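Ribosome-inactivating protein (Lychnis chalcedonica, PDB 2G5X) is a plant protein of the ribosome-inactivating family, a single chain combining a mixed beta sheet with a set of helices. Local coordinates at residues A[50-53]-A[54-57]; A[75-78]-A[79-82]; A[142-145]-A[146-150]. All coordinates share one frame; numbering follows the deposited sequence.

Contact 1. Residues A[50-53]-A[54-57]; sequences LVLP and FNRN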
loop_
_atom_site.group_PDB
_atom_site.type_symbol
_atom_site.label_atom_id
_atom_site.label_comp_id
_atom_site.label_asym_id
_atom_site.label_seq_id
_atom_site.Cartn_x
_atom_site.Cartn_y
_atom_site.Cartn_z
ATOM N N LEU A 50 9.221 -1.097 -4.826
ATOM C CA LEU A 50 8.684 -2.230 -5.576
ATOM C C LEU A 50 9.653 -2.347 -6.757
ATOM O O LEU A 50 9.902 -1.364 -7.459
ATOM C CB LEU A 50 7.259 -1.947 -6.079
ATOM C CG LEU A 50 6.134 -1.857 -5.037
ATOM C CD1 LEU A 50 4.787 -1.680 -5.752
ATOM C CD2 LEU A 50 6.107 -3.122 -4.183
ATOM N N VAL A 51 10.211 -3.534 -6.967
ATOM C CA VAL A 51 11.178 -3.743 -8.045
ATOM C C VAL A 51 10.759 -4.870 -8.983
ATOM O O VAL A 51 10.309 -5.918 -8.525
ATOM C CB VAL A 51 12.573 -4.104 -7.466
ATOM C CG1 VAL A 51 13.598 -4.215 -8.591
ATOM C CG2 VAL A 51 13.004 -3.061 -6.444
ATOM N N LEU A 52 10.901 -4.657 -10.291
ATOM C CA LEU A 52 10.559 -5.698 -11.257
ATOM C C LEU A 52 11.777 -6.591 -11.448
ATOM O O LEU A 52 12.885 -6.105 -11.661
ATOM C CB LEU A 52 10.168 -5.099 -12.609
ATOM C CG LEU A 52 8.875 -4.290 -12.674
ATOM C CD1 LEU A 52 8.644 -3.851 -14.116
ATOM C CD2 LEU A 52 7.709 -5.128 -12.172
ATOM N N PRO A 53 11.584 -7.912 -11.379
ATOM C CA PRO A 53 12.708 -8.832 -11.552
ATOM C C PRO A 53 13.316 -8.825 -12.956
ATOM O O PRO A 53 14.505 -9.096 -13.118
ATOM C CB PRO A 53 12.100 -10.186 -11.188
ATOM C CG PRO A 53 10.669 -10.036 -11.628
ATOM C CD PRO A 53 10.324 -8.645 -11.148
ATOM N N PHE A 54 12.502 -8.497 -13.957
ATOM C CA PHE A 54 12.949 -8.497 -15.352
ATOM C C PHE A 54 14.021 -7.480 -15.731
ATOM O O PHE A 54 15.051 -7.835 -16.307
ATOM C CB PHE A 54 11.761 -8.280 -16.297
ATOM C CG PHE A 54 10.537 -9.059 -15.932
ATOM C CD1 PHE A 54 9.469 -8.436 -15.295
ATOM C CD2 PHE A 54 10.444 -10.414 -16.231
ATOM C CE1 PHE A 54 8.324 -9.149 -14.961
ATOM C CE2 PHE A 54 9.301 -11.140 -15.900
ATOM C CZ PHE A 54 8.238 -10.503 -15.263
ATOM N N ASN A 55 13.762 -6.215 -15.419
ATOM C CA ASN A 55 14.667 -5.127 -15.776
ATOM C C ASN A 55 15.188 -4.330 -14.585
ATOM O O ASN A 55 15.937 -3.367 -14.754
ATOM C CB ASN A 55 13.937 -4.186 -16.730
ATOM C CG ASN A 55 12.542 -3.852 -16.245
ATOM O OD1 ASN A 55 12.332 -3.626 -15.053
ATOM N ND2 ASN A 55 11.583 -3.815 -17.163
ATOM N N ARG A 56 14.780 -4.729 -13.386
ATOM C CA ARG A 56 15.199 -4.067 -12.160
ATOM C C ARG A 56 14.645 -2.650 -12.012
ATOM O O ARG A 56 15.098 -1.897 -11.147
ATOM C CB ARG A 56 16.730 -4.034 -12.067
ATOM C CG ARG A 56 17.402 -5.386 -12.277
ATOM C CD ARG A 56 16.833 -6.467 -11.358
ATOM N NE ARG A 56 16.996 -6.151 -9.941
ATOM C CZ ARG A 56 16.659 -6.971 -8.949
ATOM N NH1 ARG A 56 16.139 -8.162 -9.215
ATOM N NH2 ARG A 56 16.839 -6.602 -7.687
ATOM N N ASN A 57 13.677 -2.276 -12.848
ATOM C CA ASN A 57 13.084 -0.943 -12.733
ATOM C C ASN A 57 12.465 -0.844 -11.339
ATOM O O ASN A 57 11.924 -1.824 -10.819
ATOM C CB ASN A 57 12.004 -0.714 -13.798
ATOM C CG ASN A 57 12.575 -0.600 -15.207
ATOM O OD1 ASN A 57 13.770 -0.349 -15.392
ATOM N ND2 ASN A 57 11.717 -0.767 -16.205
HETATM O O HOH W 1 16.167 -10.224 -11.236
#
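The hairpin turn joining strand 45-51 to strand 58-64 closes where Leu52 meets Arg56 and Asn57. Leu52 N donates to Asn57 O over 3.1 Å in a nearly straight bond (167° at the hydrogen), and this pair shuts the neck of the turn. Inside it, Arg56 N reaches back to Leu52 O, a short but strongly bent and therefore weak bond. Arg56 takes the left-handed backbone conformation (phi 68°) that turns the chain back toward the second strand.

Asn55 braces the returning arm. Its OD1 accepts from Asn57 N at 2.9 Å, forming an Asx turn, with the donor somewhat tilted from the amide carbonyl plane. The chi1 of 47° sets CG between the backbone N and the carbonyl carbon, and from there the amide lies alongside the Leu52 side chain, with OD1 3.6 Å from Leu52 CB.

At the outer bend, Pro53 CG sits over the centre of the Phe54 ring, 4.2 Å from its centroid, a CH-pi contact between neighbours that run side by side. Arg56 folds back by bending at both chi2 and chi3, which lays one face of its guanidinium against Val51 CG1, 3.9 Å from the plane and offset toward the rim. Water 1 ties the same group to the bend, donating to Pro53 O at 2.8 Å and accepting from Arg56 NH1 at 2.9 Å.

Strand 3-5 flanks Val51 and also touches Pro53 and Arg56, while helix 137-145 packs on Leu52. The turn is thus fixed chiefly by one good backbone bond and one side-chain bond, whereas the arginine's charged end is placed by packing and one water-mediated bond; no carboxylate of the two segments pairs with it.

Contact 2. Residues A[75-78]-A[79-82]; sequences DRDS and KTNK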
loop_
_atom_site.group_PDB
_atom_site.type_symbol
_atom_site.label_atom_id
_atom_site.label_comp_id
_atom_site.label_asym_id
_atom_site.label_seq_id
_atom_site.Cartn_x
_atom_site.Cartn_y
_atom_site.Cartn_z
ATOM N N ASP A 75 9.279 7.610 -9.658
ATOM C CA ASP A 75 9.831 6.787 -10.738
ATOM C C ASP A 75 10.883 7.630 -11.470
ATOM O O ASP A 75 11.421 8.567 -10.881
ATOM C CB ASP A 75 8.719 6.282 -11.683
ATOM C CG ASP A 75 8.099 7.377 -12.530
ATOM O OD1 ASP A 75 8.011 8.528 -12.067
ATOM O OD2 ASP A 75 7.671 7.068 -13.664
ATOM N N ARG A 76 11.201 7.307 -12.724
ATOM C CA ARG A 76 12.206 8.087 -13.458
ATOM C C ARG A 76 11.675 8.756 -14.720
ATOM O O ARG A 76 10.944 8.145 -15.493
ATOM C CB ARG A 76 13.412 7.213 -13.822
ATOM C CG ARG A 76 14.352 6.942 -12.658
ATOM C CD ARG A 76 15.603 6.186 -13.090
ATOM N NE ARG A 76 16.475 5.906 -11.949
ATOM C CZ ARG A 76 17.366 6.756 -11.447
ATOM N NH1 ARG A 76 17.529 7.959 -11.982
ATOM N NH2 ARG A 76 18.083 6.407 -10.388
ATOM N N ASP A 77 12.060 10.016 -14.918
ATOM C CA ASP A 77 11.654 10.803 -16.086
ATOM C C ASP A 77 12.411 10.281 -17.313
ATOM O O ASP A 77 13.628 10.134 -17.276
ATOM C CB ASP A 77 11.982 12.282 -15.832
ATOM C CG ASP A 77 11.367 13.215 -16.859
ATOM O OD1 ASP A 77 10.898 14.300 -16.455
ATOM O OD2 ASP A 77 11.357 12.876 -18.060
ATOM N N SER A 78 11.692 10.005 -18.398
ATOM C CA SER A 78 12.313 9.467 -19.612
ATOM C C SER A 78 13.232 10.424 -20.368
ATOM O O SER A 78 14.178 9.988 -21.022
ATOM C CB SER A 78 11.235 8.955 -20.577
ATOM O OG SER A 78 10.423 10.016 -21.050
ATOM N N LYS A 79 12.961 11.722 -20.282
ATOM C CA LYS A 79 13.772 12.705 -20.994
ATOM C C LYS A 79 15.090 13.063 -20.314
ATOM O O LYS A 79 16.102 13.282 -20.985
ATOM C CB LYS A 79 12.963 13.984 -21.227
ATOM C CG LYS A 79 13.760 15.084 -21.910
ATOM C CD LYS A 79 12.880 16.247 -22.335
ATOM C CE LYS A 79 13.698 17.277 -23.105
ATOM N NZ LYS A 79 12.864 18.391 -23.631
ATOM N N THR A 80 15.077 13.121 -18.987
ATOM C CA THR A 80 16.270 13.484 -18.226
ATOM C C THR A 80 16.847 12.331 -17.416
ATOM O O THR A 80 17.976 12.414 -16.922
ATOM C CB THR A 80 15.954 14.614 -17.240
ATOM O OG1 THR A 80 15.015 14.136 -16.266
ATOM C CG2 THR A 80 15.356 15.811 -17.968
ATOM N N ASN A 81 16.061 11.269 -17.273
ATOM C CA ASN A 81 16.452 10.091 -16.503
ATOM C C ASN A 81 16.614 10.402 -15.010
ATOM O O ASN A 81 17.312 9.690 -14.289
ATOM C CB ASN A 81 17.749 9.486 -17.050
ATOM C CG ASN A 81 18.081 8.154 -16.405
ATOM O OD1 ASN A 81 17.254 7.242 -16.384
ATOM N ND2 ASN A 81 19.294 8.034 -15.875
ATOM N N LYS A 82 15.957 11.462 -14.550
ATOM C CA LYS A 82 16.024 11.852 -13.144
ATOM C C LYS A 82 14.871 11.261 -12.337
ATOM O O LYS A 82 13.794 11.025 -12.873
ATOM C CB LYS A 82 15.990 13.376 -13.013
ATOM C CG LYS A 82 17.224 14.069 -13.562
ATOM C CD LYS A 82 17.180 15.565 -13.324
ATOM C CE LYS A 82 18.482 16.216 -13.770
ATOM N NZ LYS A 82 18.520 17.669 -13.449
HETATM O O HOH W 2 13.330 15.628 -15.027
#
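Asp77 N donates to Lys82 O at 2.9 Å with an almost linear hydrogen (173°), and a weaker, bent bond from Asn81 N to Asp77 O lies just inside it. The Asp77 carboxylate serves the outer bend. With CG anti to the backbone N (chi1 -169°), OD2 lies alongside the Lys79 side chain and takes Lys79 N at 3.0 Å, on its anti side and moderately out of the carboxylate plane. OD1 receives a hydrogen from water 2 at 3.1 Å, and the same water stands 2.6 Å from Thr80 OG1. That hydroxyl oxygen also accepts a long, weak bond from Lys82 N.

These residues form the hairpin connection between strands 69-76 and 83-87, where Asn81 adopts a left-handed backbone conformation. Thr80 N is buried here and has no partner in the model. Along the other flank the Arg76 chain runs extended from CG to NE, and its NH1 donates to Asn81 O at 2.9 Å in a bent hydrogen bond, the acceptor lying close to the guanidinium plane. Arg76 CD also rests 3.8 Å from Asn81 OD1, the guanidinium and amide planes being 26° apart. At the strand end, the Asp75 carboxylate forms a salt bridge with Arg84 of the adjacent strand.

Contact 3. Residues A[142-145]-A[146-150]; sequences TAFT and AVYGK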
loop_
_atom_site.group_PDB
_atom_site.type_symbol
_atom_site.label_atom_id
_atom_site.label_comp_id
_atom_site.label_asym_id
_atom_site.label_seq_id
_atom_site.Cartn_x
_atom_site.Cartn_y
_atom_site.Cartn_z
ATOM N N THR A 142 2.269 -6.090 -14.587
ATOM C CA THR A 142 1.679 -5.477 -15.774
ATOM C C THR A 142 1.321 -4.017 -15.518
ATOM O O THR A 142 1.601 -3.145 -16.349
ATOM C CB THR A 142 0.410 -6.239 -16.222
ATOM O OG1 THR A 142 0.771 -7.564 -16.637
ATOM C CG2 THR A 142 -0.266 -5.520 -17.377
ATOM N N ALA A 143 0.712 -3.749 -14.365
ATOM C CA ALA A 143 0.315 -2.385 -14.019
ATOM C C ALA A 143 1.549 -1.497 -13.865
ATOM O O ALA A 143 1.550 -0.333 -14.266
ATOM C CB ALA A 143 -0.503 -2.391 -12.729
ATOM N N PHE A 144 2.597 -2.063 -13.279
ATOM C CA PHE A 144 3.861 -1.363 -13.064
ATOM C C PHE A 144 4.435 -0.913 -14.415
ATOM O O PHE A 144 4.809 0.250 -14.596
ATOM C CB PHE A 144 4.825 -2.323 -12.350
ATOM C CG PHE A 144 6.139 -1.707 -11.924
ATOM C CD1 PHE A 144 6.526 -1.743 -10.588
ATOM C CD2 PHE A 144 7.020 -1.168 -12.859
ATOM C CE1 PHE A 144 7.774 -1.256 -10.188
ATOM C CE2 PHE A 144 8.268 -0.678 -12.472
ATOM C CZ PHE A 144 8.648 -0.724 -11.137
ATOM N N THR A 145 4.479 -1.839 -15.366
ATOM C CA THR A 145 5.017 -1.565 -16.699
ATOM C C THR A 145 4.283 -0.454 -17.453
ATOM O O THR A 145 4.890 0.279 -18.234
ATOM C CB THR A 145 5.006 -2.850 -17.552
ATOM O OG1 THR A 145 5.831 -3.834 -16.923
ATOM C CG2 THR A 145 5.541 -2.576 -18.953
ATOM N N ALA A 146 2.983 -0.326 -17.215
ATOM C CA ALA A 146 2.195 0.701 -17.889
ATOM C C ALA A 146 2.403 2.081 -17.273
ATOM O O ALA A 146 1.939 3.085 -17.812
ATOM C CB ALA A 146 0.714 0.332 -17.846
ATOM N N VAL A 147 3.112 2.129 -16.149
ATOM C CA VAL A 147 3.360 3.387 -15.455
ATOM C C VAL A 147 4.807 3.880 -15.466
ATOM O O VAL A 147 5.081 5.012 -15.868
ATOM C CB VAL A 147 2.887 3.290 -13.982
ATOM C CG1 VAL A 147 3.338 4.515 -13.195
ATOM C CG2 VAL A 147 1.373 3.164 -13.942
ATOM N N TYR A 148 5.733 3.037 -15.026
ATOM C CA TYR A 148 7.135 3.431 -14.951
ATOM C C TYR A 148 7.735 4.122 -16.181
ATOM O O TYR A 148 7.758 3.571 -17.283
ATOM C CB TYR A 148 7.997 2.221 -14.566
ATOM C CG TYR A 148 9.473 2.542 -14.466
ATOM C CD1 TYR A 148 10.295 2.484 -15.592
ATOM C CD2 TYR A 148 10.042 2.931 -13.253
ATOM C CE1 TYR A 148 11.647 2.808 -15.515
ATOM C CE2 TYR A 148 11.395 3.261 -13.163
ATOM C CZ TYR A 148 12.189 3.197 -14.299
ATOM O OH TYR A 148 13.521 3.531 -14.226
ATOM N N GLY A 149 8.215 5.346 -15.967
ATOM C CA GLY A 149 8.852 6.121 -17.019
ATOM C C GLY A 149 8.028 6.531 -18.224
ATOM O O GLY A 149 8.589 6.935 -19.246
ATOM N N LYS A 150 6.707 6.459 -18.123
ATOM C CA LYS A 150 5.870 6.825 -19.261
ATOM C C LYS A 150 4.961 8.018 -18.995
ATOM O O LYS A 150 5.023 8.646 -17.936
ATOM C CB LYS A 150 5.015 5.627 -19.673
ATOM C CG LYS A 150 5.826 4.402 -20.064
ATOM C CD LYS A 150 4.927 3.230 -20.405
ATOM C CE LYS A 150 5.750 2.034 -20.853
ATOM N NZ LYS A 150 4.887 0.879 -21.215
HETATM O O HOH W 3 7.529 0.957 -17.975
#
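Phe144 and Tyr148 point the same way from the end of helix 137-145 and the loop after it, lying side by side. Each ring leaves its backbone with CG anti to N (chi1 -174° and 180°), and this shared torsion goes with the two side chains running alongside each other. Phe144 CE2 comes 3.6 Å from Tyr148 CB, and the two rings meet obliquely without stacking.

The backbone beneath holds this pairing. Phe144 O is gripped twice: Tyr148 N approaches at 3.0 Å almost straight in line with the carbonyl, while Val147 N, also 3.0 Å away, comes from above the carbonyl plane. One residue on, Thr145 O gathers a different pair. The extended Lys150 chain crosses the Thr145 side chain at a slant and brings NZ to within 3.0 Å of Thr145 O, from above the carbonyl plane; water 3, which lies at the edge of the Tyr148 ring, donates to Thr145 O at 2.7 Å and also to Tyr148 O. The ammonium group probably offsets some of the negative end of the helix dipole.

Val147 to Lys150 form a type II beta turn, closed by Lys150 N to Val147 O, with Gly149 at positive phi. Ala143 and Val147 pack on Phe160 of helix 154-173, Phe144 and Tyr148 rest on Ile59 of strand 58-64, and Val147 also meets Phe73 of strand 69-76.

How the contacts relate
Contacts 1 and 2 are two hairpin turns of one sheet, built on the same four-residue plan with a left-handed residue in fourth place; their nearest atoms are about 7 Å apart and do not touch. Contact 3 bridges them. Against contact 1 it packs Phe144 CD2 on Leu52 CD1 at 3.4 Å, and Tyr148 CE1 lies 3.5 Å from Asn57 CG. Toward contact 2, Gly149 N donates to Asp75 OD2 at 2.9 Å, while Tyr148 OH sits 3.6 Å from Arg76 CD. Tyr148 therefore touches both hairpins, joining the helix 137-145 region to the sheet on one side of the chain's centre.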